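Local coordinates for dTDP-4-dehydrorhamnose Reductase (Yersinia enterocolitica, PDB 5U9C), which probably catalyses the NADPH-dependent reduction of dTDP-4-dehydro-L-rhamnose to dTDP-L-rhamnose, the closing step of dTDP-L-rhamnose biosynthesis, at residues D[19-24]-D[201-206]; D[38-43]-D[50-55]; D[57-62]-D[208-213]; D[64-67]-D[71-74]; D[85-90]-D[139-144]. All blocks are in the same frame, centred on the assembly; numbering follows the deposited sequence. Where two conformers were deposited one is given.

Contact 1. Residues D[19-24]-D[201-206]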
# COMPACT_ATOMS: atom_id res chain seq x y z
N ALA D 19 -36.34 14.33 -11.70
CA ALA D 19 -37.69 14.83 -11.50
C ALA D 19 -37.67 16.32 -11.13
O ALA D 19 -38.48 17.09 -11.63
CB ALA D 19 -38.44 14.01 -10.45
N TYR D 20 -36.74 16.72 -10.25
CA TYR D 20 -36.62 18.13 -9.90
C TYR D 20 -36.26 18.95 -11.15
O TYR D 20 -36.86 19.97 -11.42
CB TYR D 20 -35.57 18.37 -8.80
CG TYR D 20 -35.90 17.92 -7.36
CD1 TYR D 20 -36.72 18.68 -6.53
CD2 TYR D 20 -35.30 16.80 -6.82
CE1 TYR D 20 -36.98 18.28 -5.21
CE2 TYR D 20 -35.54 16.40 -5.51
CZ TYR D 20 -36.37 17.13 -4.70
OH TYR D 20 -36.58 16.70 -3.41
N VAL D 21 -35.29 18.47 -11.93
CA VAL D 21 -34.84 19.19 -13.13
C VAL D 21 -35.95 19.36 -14.17
O VAL D 21 -36.19 20.48 -14.62
CB VAL D 21 -33.58 18.54 -13.75
CG1 VAL D 21 -33.18 19.25 -15.03
CG2 VAL D 21 -32.42 18.60 -12.77
N THR D 22 -36.60 18.26 -14.54
CA THR D 22 -37.70 18.27 -15.52
C THR D 22 -38.75 19.29 -15.09
O THR D 22 -39.24 20.09 -15.89
CB THR D 22 -38.33 16.85 -15.66
OG1 THR D 22 -37.33 15.91 -16.09
CG2 THR D 22 -39.47 16.84 -16.66
N SER D 23 -39.06 19.29 -13.80
CA SER D 23 -40.03 20.21 -13.23
C SER D 23 -39.56 21.67 -13.33
O SER D 23 -40.30 22.52 -13.81
CB SER D 23 -40.32 19.81 -11.78
OG SER D 23 -41.17 20.75 -11.15
N ALA D 24 -38.32 21.95 -12.92
CA ALA D 24 -37.76 23.32 -12.99
C ALA D 24 -37.71 23.83 -14.45
O ALA D 24 -37.86 25.02 -14.68
CB ALA D 24 -36.35 23.37 -12.38
N ASN D 201 -31.02 23.41 -8.90
CA ASN D 201 -30.87 24.84 -9.11
C ASN D 201 -29.54 25.17 -9.79
O ASN D 201 -29.49 26.04 -10.67
CB ASN D 201 -31.02 25.60 -7.79
CG ASN D 201 -32.43 25.49 -7.19
OD1 ASN D 201 -33.41 25.32 -7.92
ND2 ASN D 201 -32.52 25.60 -5.87
N PHE D 202 -28.47 24.48 -9.38
CA PHE D 202 -27.16 24.70 -9.96
C PHE D 202 -27.15 24.27 -11.42
O PHE D 202 -26.55 24.95 -12.27
CB PHE D 202 -26.03 23.97 -9.21
CG PHE D 202 -24.70 24.11 -9.89
CD1 PHE D 202 -23.93 25.25 -9.71
CD2 PHE D 202 -24.26 23.16 -10.79
CE1 PHE D 202 -22.72 25.41 -10.37
CE2 PHE D 202 -23.06 23.32 -11.47
CZ PHE D 202 -22.30 24.44 -11.26
N ILE D 203 -27.80 23.15 -11.72
CA ILE D 203 -27.86 22.63 -13.07
C ILE D 203 -28.59 23.61 -14.01
O ILE D 203 -28.15 23.81 -15.15
CB ILE D 203 -28.49 21.23 -13.10
CG1 ILE D 203 -27.49 20.23 -12.51
CG2 ILE D 203 -28.83 20.84 -14.53
CD1 ILE D 203 -28.02 18.83 -12.35
N ILE D 204 -29.68 24.23 -13.54
CA ILE D 204 -30.42 25.20 -14.36
C ILE D 204 -29.48 26.38 -14.69
O ILE D 204 -29.40 26.83 -15.83
CB ILE D 204 -31.70 25.69 -13.64
CG1 ILE D 204 -32.66 24.51 -13.40
CG2 ILE D 204 -32.40 26.80 -14.44
CD1 ILE D 204 -33.22 23.85 -14.65
N TRP D 205 -28.73 26.82 -13.69
CA TRP D 205 -27.76 27.89 -13.87
C TRP D 205 -26.68 27.45 -14.87
O TRP D 205 -26.30 28.23 -15.75
CB TRP D 205 -27.13 28.28 -12.52
CG TRP D 205 -26.00 29.28 -12.60
CD1 TRP D 205 -26.09 30.63 -12.49
CD2 TRP D 205 -24.61 28.99 -12.84
NE1 TRP D 205 -24.85 31.21 -12.63
CE2 TRP D 205 -23.92 30.23 -12.86
CE3 TRP D 205 -23.88 27.82 -13.05
CZ2 TRP D 205 -22.54 30.32 -13.06
CZ3 TRP D 205 -22.50 27.91 -13.25
CH2 TRP D 205 -21.85 29.15 -13.25
N ALA D 206 -26.23 26.21 -14.75
CA ALA D 206 -25.15 25.67 -15.59
C ALA D 206 -25.55 25.56 -17.05
O ALA D 206 -24.75 25.84 -17.94
CB ALA D 206 -24.70 24.31 -15.08
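I203 and I204, neighbours on helix 196-209, carry the whole meeting with V21 and A24 of helix 16-25. The segments cross at -51° with axes 10.0 Å apart at closest approach, an oblique packing of two helices that lie on one side of the Rossmann-type sheet.

Followed in sequence, the second segment first sends the ring of F202 to F217 and I152, joining this helix to the sheet. I203 is the first to reach across. Its extended chain sends CD1 to V21 CG2, 4.4 Å away, a light touch between branch ends, while the same side chain also rests on L17, F63 and I152. I204 follows with the closer approach. Its CG1 stands anti to the carbonyl carbon, chi1 -62°, and the chain then bends, which lays the ethyl arm against A24: CD1 lies 3.9 Å from A24 CB and CG1 lies 4.0 Å from that same methyl. The arm is thus in ordinary van der Waals contact with the alanine.

V21 has a further neighbour in C200, and its side chain touches a glycine-rich GxGxxG sequence (G13, G15, G18), consistent with the dinucleotide-binding turn of Rossmann enzymes. Across the two segments the side chains meet through aliphatic carbon alone, and I204 CD1 also comes within 4.5 Å of V21 O. The attraction between these side chains is therefore one of dispersion and burial of apolar surface, without directional bonds.

Contact 2. Residues D[38-43]-D[50-55]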
# COMPACT_ATOMS: atom_id res chain seq x y z
N ASN D 38 -39.12 2.96 -23.95
CA ASN D 38 -39.45 2.77 -25.37
C ASN D 38 -38.59 3.61 -26.34
O ASN D 38 -38.70 3.42 -27.55
CB ASN D 38 -40.95 3.02 -25.64
CG ASN D 38 -41.37 4.46 -25.35
OD1 ASN D 38 -40.71 5.18 -24.59
ND2 ASN D 38 -42.50 4.87 -25.93
N THR D 39 -37.78 4.55 -25.84
CA THR D 39 -36.91 5.35 -26.71
C THR D 39 -35.40 5.19 -26.38
O THR D 39 -34.58 5.19 -27.28
CB THR D 39 -37.29 6.85 -26.70
OG1 THR D 39 -37.26 7.36 -25.36
CG2 THR D 39 -38.67 7.08 -27.31
N LEU D 40 -35.06 5.07 -25.10
CA LEU D 40 -33.66 4.93 -24.68
C LEU D 40 -33.61 4.03 -23.45
O LEU D 40 -34.29 4.27 -22.45
CB LEU D 40 -33.04 6.31 -24.42
CG LEU D 40 -31.53 6.35 -24.19
CD1 LEU D 40 -30.96 7.73 -24.47
CD2 LEU D 40 -31.15 5.87 -22.80
N ASN D 41 -32.85 2.95 -23.58
CA ASN D 41 -32.70 1.95 -22.54
C ASN D 41 -31.18 1.72 -22.39
O ASN D 41 -30.50 1.40 -23.37
CB ASN D 41 -33.45 0.69 -22.98
CG ASN D 41 -33.41 -0.44 -21.97
OD1 ASN D 41 -32.55 -0.48 -21.06
ND2 ASN D 41 -34.32 -1.41 -22.14
N LEU D 42 -30.66 1.91 -21.18
CA LEU D 42 -29.22 1.73 -20.92
C LEU D 42 -28.76 0.31 -21.24
O LEU D 42 -27.59 0.12 -21.55
CB LEU D 42 -28.86 2.06 -19.47
CG LEU D 42 -29.12 3.50 -19.02
CD1 LEU D 42 -28.67 3.66 -17.58
CD2 LEU D 42 -28.43 4.52 -19.89
N SER D 43 -29.67 -0.67 -21.17
CA SER D 43 -29.32 -2.05 -21.49
C SER D 43 -29.30 -2.32 -22.99
O SER D 43 -29.03 -3.43 -23.39
CB SER D 43 -30.28 -3.04 -20.83
OG SER D 43 -31.57 -2.83 -21.32
N SER D 50 -28.24 6.40 -32.85
CA SER D 50 -29.22 6.77 -33.88
C SER D 50 -30.35 7.60 -33.30
O SER D 50 -30.74 8.61 -33.89
CB SER D 50 -29.81 5.55 -34.57
OG SER D 50 -28.82 4.91 -35.32
N TYR D 51 -30.85 7.20 -32.13
CA TYR D 51 -31.95 7.93 -31.48
C TYR D 51 -31.55 9.35 -31.12
O TYR D 51 -32.21 10.30 -31.54
CB TYR D 51 -32.48 7.19 -30.23
CG TYR D 51 -33.43 8.03 -29.43
CD1 TYR D 51 -34.69 8.37 -29.92
CD2 TYR D 51 -33.05 8.52 -28.19
CE1 TYR D 51 -35.56 9.19 -29.18
CE2 TYR D 51 -33.88 9.33 -27.45
CZ TYR D 51 -35.13 9.66 -27.94
OH TYR D 51 -35.92 10.46 -27.16
N ILE D 52 -30.47 9.52 -30.37
CA ILE D 52 -30.07 10.87 -29.97
C ILE D 52 -29.70 11.79 -31.15
O ILE D 52 -30.13 12.95 -31.17
CB ILE D 52 -28.96 10.83 -28.92
CG1 ILE D 52 -29.50 10.13 -27.66
CG2 ILE D 52 -28.47 12.25 -28.61
CD1 ILE D 52 -28.51 10.08 -26.52
N THR D 53 -28.95 11.28 -32.12
CA THR D 53 -28.52 12.12 -33.24
C THR D 53 -29.71 12.60 -34.07
O THR D 53 -29.70 13.74 -34.52
CB THR D 53 -27.44 11.47 -34.13
OG1 THR D 53 -27.88 10.19 -34.59
CG2 THR D 53 -26.16 11.30 -33.35
N ALA D 54 -30.73 11.75 -34.24
CA ALA D 54 -31.94 12.15 -34.98
C ALA D 54 -32.73 13.23 -34.23
O ALA D 54 -33.40 14.05 -34.86
CB ALA D 54 -32.84 10.95 -35.30
N GLU D 55 -32.65 13.24 -32.89
CA GLU D 55 -33.34 14.27 -32.09
C GLU D 55 -32.64 15.63 -32.16
O GLU D 55 -33.26 16.67 -31.91
CB GLU D 55 -33.44 13.87 -30.60
CG GLU D 55 -34.37 12.69 -30.33
CD GLU D 55 -35.80 13.00 -30.68
OE1 GLU D 55 -36.28 14.07 -30.26
OE2 GLU D 55 -36.44 12.18 -31.36
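The ring of Y51 is the meeting ground for T39, whose own backbone and side chain both lie over one of its faces. T39 O sits above the rim, 3.7 Å from Y51 CG, and farther along the ring T39 CB makes a CH-pi contact, 4.1 Å from the Y51 centroid and 27° off the normal. The opposite face bears E55 CG, from the next turn of helix 48-55, so the phenol is held flat between its own helix and the loop. With CG anti to the backbone N (chi1 170°), the ring is brought beside T39, its CG under the threonine carbonyl oxygen and its CZ near the threonine CB.

Deeper in, the packing is aliphatic and well buried. L40 CD1 meets I52 CD1 at 4.0 Å, the two side chains running at a slant to each other, and the same L40 methyl comes obliquely to the ring, 4.3 Å from Y51 CD2.

The outer side is looser. T39 is partly exposed, and its OG1 stands 3.8 Å from Y51 OH, too far to bond, and is engaged by E36 N instead.

The contact folds the loop after strand 31-34 back on the helix that follows it. Y51 rests on I33 and on L9 of strand 7-11, L40 reaches T11, E55 forms a salt bridge with K7, and I52 packs on A93 of helix 76-97, placing the pair at the sheet margin in the Rossmann fold.

Contact 3. Residues D[57-62]-D[208-213]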
# COMPACT_ATOMS: atom_id res chain seq x y z
N PRO D 57 -30.50 17.30 -30.18
CA PRO D 57 -30.65 18.21 -29.05
C PRO D 57 -29.52 19.21 -28.98
O PRO D 57 -28.44 18.96 -29.50
CB PRO D 57 -30.56 17.26 -27.85
CG PRO D 57 -29.65 16.16 -28.31
CD PRO D 57 -29.95 15.99 -29.78
N ASP D 58 -29.78 20.35 -28.35
CA ASP D 58 -28.74 21.36 -28.09
C ASP D 58 -28.05 21.04 -26.76
O ASP D 58 -26.87 21.38 -26.54
CB ASP D 58 -29.37 22.73 -27.97
CG ASP D 58 -30.08 23.14 -29.23
OD1 ASP D 58 -29.40 23.44 -30.22
OD2 ASP D 58 -31.32 23.10 -29.23
N VAL D 59 -28.80 20.39 -25.87
CA VAL D 59 -28.32 20.01 -24.55
C VAL D 59 -28.76 18.60 -24.22
O VAL D 59 -29.91 18.22 -24.49
CB VAL D 59 -28.91 20.98 -23.49
CG1 VAL D 59 -28.67 20.48 -22.07
CG2 VAL D 59 -28.35 22.39 -23.68
N ILE D 60 -27.85 17.84 -23.61
CA ILE D 60 -28.13 16.48 -23.13
C ILE D 60 -27.76 16.40 -21.66
O ILE D 60 -26.63 16.71 -21.30
CB ILE D 60 -27.33 15.41 -23.89
CG1 ILE D 60 -27.74 15.40 -25.36
CG2 ILE D 60 -27.60 14.03 -23.28
CD1 ILE D 60 -26.86 14.53 -26.25
N LEU D 61 -28.72 16.00 -20.83
CA LEU D 61 -28.54 15.83 -19.40
C LEU D 61 -28.61 14.32 -19.18
O LEU D 61 -29.69 13.71 -19.29
CB LEU D 61 -29.67 16.53 -18.62
CG LEU D 61 -29.95 17.99 -18.98
CD1 LEU D 61 -31.00 18.53 -18.06
CD2 LEU D 61 -28.70 18.85 -18.87
N HIS D 62 -27.46 13.73 -18.88
CA HIS D 62 -27.35 12.29 -18.71
C HIS D 62 -27.30 11.91 -17.24
O HIS D 62 -26.23 11.92 -16.64
CB HIS D 62 -26.14 11.75 -19.47
CG HIS D 62 -25.95 10.28 -19.31
ND1 HIS D 62 -27.02 9.41 -19.25
CD2 HIS D 62 -24.83 9.52 -19.29
CE1 HIS D 62 -26.56 8.18 -19.14
NE2 HIS D 62 -25.24 8.22 -19.18
N ASN D 208 -27.75 27.46 -18.53
CA ASN D 208 -27.83 28.83 -19.04
C ASN D 208 -26.45 29.41 -19.40
O ASN D 208 -26.33 30.15 -20.37
CB ASN D 208 -28.53 29.75 -18.02
CG ASN D 208 -28.71 31.18 -18.52
OD1 ASN D 208 -28.29 32.14 -17.87
ND2 ASN D 208 -29.30 31.34 -19.68
N LYS D 209 -25.44 29.10 -18.59
CA LYS D 209 -24.08 29.59 -18.82
C LYS D 209 -23.25 28.69 -19.70
O LYS D 209 -22.20 29.09 -20.15
CB LYS D 209 -23.31 29.69 -17.48
CG LYS D 209 -23.89 30.65 -16.46
CD LYS D 209 -23.98 32.11 -16.95
CE LYS D 209 -22.61 32.78 -17.04
NZ LYS D 209 -21.98 32.98 -15.70
N ARG D 210 -23.74 27.47 -19.93
CA ARG D 210 -22.97 26.44 -20.63
C ARG D 210 -21.60 26.27 -19.95
O ARG D 210 -20.57 26.23 -20.60
CB ARG D 210 -22.83 26.73 -22.14
CG ARG D 210 -24.17 26.79 -22.87
CD ARG D 210 -25.01 25.52 -22.69
NE ARG D 210 -26.31 25.65 -23.34
CZ ARG D 210 -26.55 25.42 -24.62
NH1 ARG D 210 -27.78 25.59 -25.11
NH2 ARG D 210 -25.58 25.01 -25.44
N HIS D 211 -21.62 26.17 -18.62
CA HIS D 211 -20.39 25.95 -17.86
C HIS D 211 -19.80 24.60 -18.26
O HIS D 211 -20.53 23.65 -18.52
CB HIS D 211 -20.65 26.00 -16.35
CG HIS D 211 -19.42 25.83 -15.54
ND1 HIS D 211 -18.41 26.77 -15.52
CD2 HIS D 211 -19.00 24.82 -14.74
CE1 HIS D 211 -17.42 26.35 -14.75
NE2 HIS D 211 -17.76 25.17 -14.27
N THR D 212 -18.47 24.53 -18.34
CA THR D 212 -17.79 23.30 -18.75
C THR D 212 -16.70 22.85 -17.78
O THR D 212 -16.20 23.63 -16.99
CB THR D 212 -17.15 23.44 -20.15
OG1 THR D 212 -16.22 24.53 -20.15
CG2 THR D 212 -18.21 23.70 -21.25
N GLY D 213 -16.32 21.57 -17.87
CA GLY D 213 -15.27 21.02 -17.02
C GLY D 213 -15.79 20.01 -16.01
O GLY D 213 -16.78 19.36 -16.27
O HOH W 1 -25.61 23.32 -27.86
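V59 and R210 are the closest backbone positions here, their CA atoms 9.2 Å apart, where strand 59-62 of the parallel Rossmann sheet begins and helix 196-209 ends in a Schellman motif with R210, at a positive phi of 54°, as its C-prime residue. The motif is closed by H211 N bonding to A206 O and R210 N to I207 O, and it turns the chain out of the helix and on toward strand 213-217.

The arginine side chain bridges the gap. Bent at chi2, -56°, and extended after it, the chain carries its guanidinium back over the start of the strand. V59 CG2 lies over one face of this flat group, offset toward its rim, 3.6 Å from both R210 CZ and R210 NH1. Valine here offers a methyl to a pi-type surface, so the meeting is packing and not a polar bond. The charge has modest partners nearby: R210 NE makes a weak bond with I207 O and R210 NH1 a weak one with Y30 OH, while the side chain also rests on R6 and W100.

D58 makes an instructive contrast. Its carboxylate does not pair with the arginine, D58 OD1 staying 5.8 Å from R210 NH1, and its OD2 is taken by K7 N, at the neighbouring strand. The link to the guanidinium runs through the peptide instead, with a water as go-between: it donates to D58 O at 2.7 Å and accepts from R210 NH2 at 3.0 Å.

Contact 4. Residues D[64-67]-D[71-74]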
# COMPACT_ATOMS: atom_id res chain seq x y z
N ALA D 64 -29.27 9.05 -16.09
CA ALA D 64 -29.57 7.61 -15.92
C ALA D 64 -28.29 6.80 -15.66
O ALA D 64 -27.24 7.05 -16.26
CB ALA D 64 -30.32 7.06 -17.12
N ALA D 65 -28.40 5.83 -14.75
CA ALA D 65 -27.25 4.99 -14.41
C ALA D 65 -27.70 3.85 -13.52
O ALA D 65 -28.77 3.93 -12.94
CB ALA D 65 -26.22 5.80 -13.65
N GLU D 66 -26.90 2.79 -13.44
CA GLU D 66 -27.17 1.72 -12.49
C GLU D 66 -26.45 2.20 -11.23
O GLU D 66 -25.22 2.26 -11.20
CB GLU D 66 -26.62 0.37 -12.94
CG GLU D 66 -26.73 -0.69 -11.86
CD GLU D 66 -28.17 -0.86 -11.37
OE1 GLU D 66 -28.45 -0.49 -10.21
OE2 GLU D 66 -29.01 -1.28 -12.18
N THR D 67 -27.22 2.54 -10.20
CA THR D 67 -26.68 3.12 -8.98
C THR D 67 -26.71 2.20 -7.76
O THR D 67 -26.31 2.62 -6.68
CB THR D 67 -27.43 4.43 -8.65
OG1 THR D 67 -28.81 4.12 -8.48
CG2 THR D 67 -27.27 5.45 -9.79
N LEU D 71 -25.18 -4.34 -6.36
CA LEU D 71 -25.55 -5.09 -7.57
C LEU D 71 -24.39 -4.96 -8.58
O LEU D 71 -24.01 -5.94 -9.22
CB LEU D 71 -26.86 -4.57 -8.16
CG LEU D 71 -27.30 -5.17 -9.50
CD1 LEU D 71 -27.50 -6.67 -9.36
CD2 LEU D 71 -28.58 -4.49 -9.98
N CYS D 72 -23.81 -3.76 -8.68
CA CYS D 72 -22.67 -3.52 -9.59
C CYS D 72 -21.48 -4.40 -9.25
O CYS D 72 -20.77 -4.84 -10.16
CB CYS D 72 -22.23 -2.07 -9.58
SG CYS D 72 -23.34 -0.90 -10.40
N GLU D 73 -21.26 -4.65 -7.95
CA GLU D 73 -20.17 -5.53 -7.52
C GLU D 73 -20.44 -7.01 -7.88
O GLU D 73 -19.55 -7.70 -8.38
CB GLU D 73 -19.90 -5.42 -6.03
CG GLU D 73 -18.53 -5.90 -5.62
CD GLU D 73 -17.41 -4.95 -6.06
OE1 GLU D 73 -17.69 -3.86 -6.61
OE2 GLU D 73 -16.24 -5.30 -5.87
N ARG D 74 -21.67 -7.48 -7.67
CA ARG D 74 -22.02 -8.86 -8.02
C ARG D 74 -22.09 -9.08 -9.53
O ARG D 74 -21.77 -10.17 -10.02
CB ARG D 74 -23.40 -9.26 -7.44
CG ARG D 74 -23.47 -9.22 -5.94
CD ARG D 74 -24.76 -9.85 -5.43
NE ARG D 74 -25.95 -9.09 -5.80
CZ ARG D 74 -26.41 -8.03 -5.13
NH1 ARG D 74 -27.48 -7.43 -5.57
NH2 ARG D 74 -25.80 -7.54 -4.06
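E66 meets L71 and C72 with different parts of one bent side chain, as the loop after strand 59-62 runs into helix 69-74. Three kinds of interaction can be separated.

The first is close packing on sulfur. C72 SG lies 3.7 Å from E66 CG and 3.8 Å from E66 O, fitting against both the methylene and the backbone of the loop residue. The second is packing of a methyl on a carboxylate. L71 CD2 stands 3.9 Å from E66 CD and at nearly the same distance from both of its oxygens, and the two side chains cross at about a right angle. The turn at chi2 (56°) in the glutamate makes this double role possible: CG stays beside the cysteine while the carboxylate swings over the leucine.

The third is polar and involves neighbours of the segments. E66 OE2 forms a salt bridge with R78 NE, and E66 OE1 accepts from D68 N, while D68 OD1 in turn accepts from L71 N at the start of the helix. Both carboxylate oxygens are thus engaged, which should hold the group in its rotation and probably stabilises its charge despite the apolar methyl beside it.

The side chain of C72 is about 9 Å from that of R256, which binds (R)-malate in a crystal structure of this protein, though no malate is bound in this chain. R74 packs on S248 of a neighbouring subunit. Helix 76-97 backs the contact, with Y82 against E66, R78 against L71, and A79 against C72; Y130 of helix 129-144 also touches the cysteine.

Contact 5. Residues D[85-90]-D[139-144]. With IMD (imidazole), chain H.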
# COMPACT_ATOMS: atom_id res chain seq x y z
N LEU D 85 -20.69 1.60 -21.29
CA LEU D 85 -21.03 1.48 -22.70
C LEU D 85 -22.15 2.43 -23.14
O LEU D 85 -22.04 3.05 -24.18
CB LEU D 85 -21.33 0.03 -23.07
CG LEU D 85 -20.19 -0.96 -22.75
CD1 LEU D 85 -20.60 -2.33 -23.25
CD2 LEU D 85 -18.86 -0.58 -23.38
N ALA D 86 -23.23 2.53 -22.37
CA ALA D 86 -24.32 3.43 -22.71
C ALA D 86 -23.83 4.88 -22.75
O ALA D 86 -24.17 5.62 -23.65
CB ALA D 86 -25.49 3.27 -21.75
N THR D 87 -23.02 5.26 -21.77
CA THR D 87 -22.51 6.63 -21.66
C THR D 87 -21.61 6.95 -22.86
O THR D 87 -21.65 8.07 -23.36
CB THR D 87 -21.77 6.81 -20.32
OG1 THR D 87 -22.69 6.60 -19.25
CG2 THR D 87 -21.17 8.21 -20.18
N GLU D 88 -20.84 5.96 -23.33
CA GLU D 88 -19.99 6.11 -24.50
C GLU D 88 -20.82 6.46 -25.73
O GLU D 88 -20.44 7.33 -26.51
CB GLU D 88 -19.18 4.84 -24.74
CG GLU D 88 -18.41 4.74 -26.07
CD GLU D 88 -17.27 5.73 -26.22
OE1 GLU D 88 -16.84 6.34 -25.21
OE2 GLU D 88 -16.78 5.92 -27.37
N GLN D 89 -21.94 5.78 -25.92
CA GLN D 89 -22.81 6.08 -27.06
C GLN D 89 -23.43 7.47 -26.94
O GLN D 89 -23.54 8.20 -27.92
CB GLN D 89 -23.87 5.01 -27.24
CG GLN D 89 -23.24 3.66 -27.58
CD GLN D 89 -22.48 3.70 -28.87
OE1 GLN D 89 -23.03 4.06 -29.91
NE2 GLN D 89 -21.21 3.32 -28.82
N ILE D 90 -23.83 7.85 -25.73
CA ILE D 90 -24.40 9.18 -25.50
C ILE D 90 -23.35 10.26 -25.82
O ILE D 90 -23.66 11.25 -26.48
CB ILE D 90 -24.92 9.32 -24.05
CG1 ILE D 90 -26.14 8.40 -23.86
CG2 ILE D 90 -25.27 10.78 -23.75
CD1 ILE D 90 -26.65 8.29 -22.45
N SER D 139 -14.43 9.36 -18.51
CA SER D 139 -13.41 9.40 -19.56
C SER D 139 -14.07 9.51 -20.93
O SER D 139 -13.68 10.36 -21.75
CB SER D 139 -12.51 8.15 -19.53
OG SER D 139 -11.86 7.99 -18.29
N SER D 140 -15.11 8.69 -21.15
CA SER D 140 -15.83 8.68 -22.44
C SER D 140 -16.38 10.05 -22.78
O SER D 140 -16.33 10.49 -23.94
CB SER D 140 -17.00 7.69 -22.40
OG SER D 140 -16.52 6.38 -22.38
N VAL D 141 -16.91 10.73 -21.77
CA VAL D 141 -17.47 12.06 -21.92
C VAL D 141 -16.38 13.09 -22.27
O VAL D 141 -16.51 13.83 -23.26
CB VAL D 141 -18.26 12.47 -20.67
CG1 VAL D 141 -18.65 13.94 -20.70
CG2 VAL D 141 -19.50 11.59 -20.53
N ARG D 142 -15.28 13.09 -21.50
CA ARG D 142 -14.16 14.03 -21.72
C ARG D 142 -13.50 13.90 -23.06
O ARG D 142 -13.25 14.91 -23.72
CB ARG D 142 -13.04 13.87 -20.68
CG ARG D 142 -13.41 14.40 -19.34
CD ARG D 142 -12.17 14.68 -18.49
NE ARG D 142 -12.64 14.98 -17.15
CZ ARG D 142 -12.99 14.05 -16.27
NH1 ARG D 142 -13.45 14.42 -15.08
NH2 ARG D 142 -12.89 12.76 -16.58
N ASN D 143 -13.17 12.66 -23.42
CA ASN D 143 -12.54 12.37 -24.69
C ASN D 143 -13.42 12.78 -25.91
O ASN D 143 -12.90 13.33 -26.87
CB ASN D 143 -12.15 10.89 -24.77
CG ASN D 143 -11.13 10.48 -23.70
OD1 ASN D 143 -10.75 11.29 -22.83
ND2 ASN D 143 -10.72 9.22 -23.74
N ALA D 144 -14.73 12.55 -25.85
CA ALA D 144 -15.63 12.88 -26.97
C ALA D 144 -16.04 14.36 -27.04
O ALA D 144 -16.03 14.94 -28.13
CB ALA D 144 -16.88 12.02 -26.90
N1 IMD H . -21.92 3.76 -32.98
C2 IMD H . -21.11 4.83 -32.82
N3 IMD H . -20.93 5.41 -34.02
C4 IMD H . -21.62 4.71 -34.95
C5 IMD H . -22.24 3.66 -34.29
O HOH W 2 -15.49 8.69 -25.90
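S140 faces E88 across two long helices, 76-97 and 129-144, that lie side by side against the Rossmann sheet. Their backbones come close here, with the CA atoms of E88 and S140 5.3 Å apart, which suits a residue as small as serine.

E88 turns to its partner by way of a bend. A turn at chi2 (66°) swings the carboxylate toward the other helix, and E88 OE1 accepts from S140 OG at 2.8 Å on its anti lone pair, the one away from OE2. The second oxygen is occupied by Q92 NE2, so the carboxylate is bound through both ends.

On the sheet side the meeting is apolar. T87 and V141 cross at a slant, methyl to methyl, T87 CG2 being 3.8 Å from V141 CG2. The threonine hydroxyl is directed into other bonds, with N83 O and H62 NE2, and both side chains also pack on Y103.

The outward face joins the assembly, E88 meeting T146 of a neighbouring subunit. Close by, a water ties the helices a second time, donating to E88 OE1 and to S140 O, each at 2.8 Å.

The five contacts share one Rossmann fold and illustrate its layering. Contacts 1 and 3 lie on one side of the parallel sheet, both using helix 196-209, centres 12 Å apart; along the chain their segments alternate. Contacts 2 and 5, centres 14 Å apart, lie on the other side, joined where L42 meets A86 and I52 meets I90. Strand 59-62 connects the layers: I60 and H62 pack on I90, L61 on V21. Contact 2 closes before contacts 3, 4 and 5 open; contact 4 precedes contact 5, both nested inside contacts 1 and 3. Contacts 1, 3 and 5 thus join parts far apart in the chain, while 2 and 4 fold loops back on the helices that follow them.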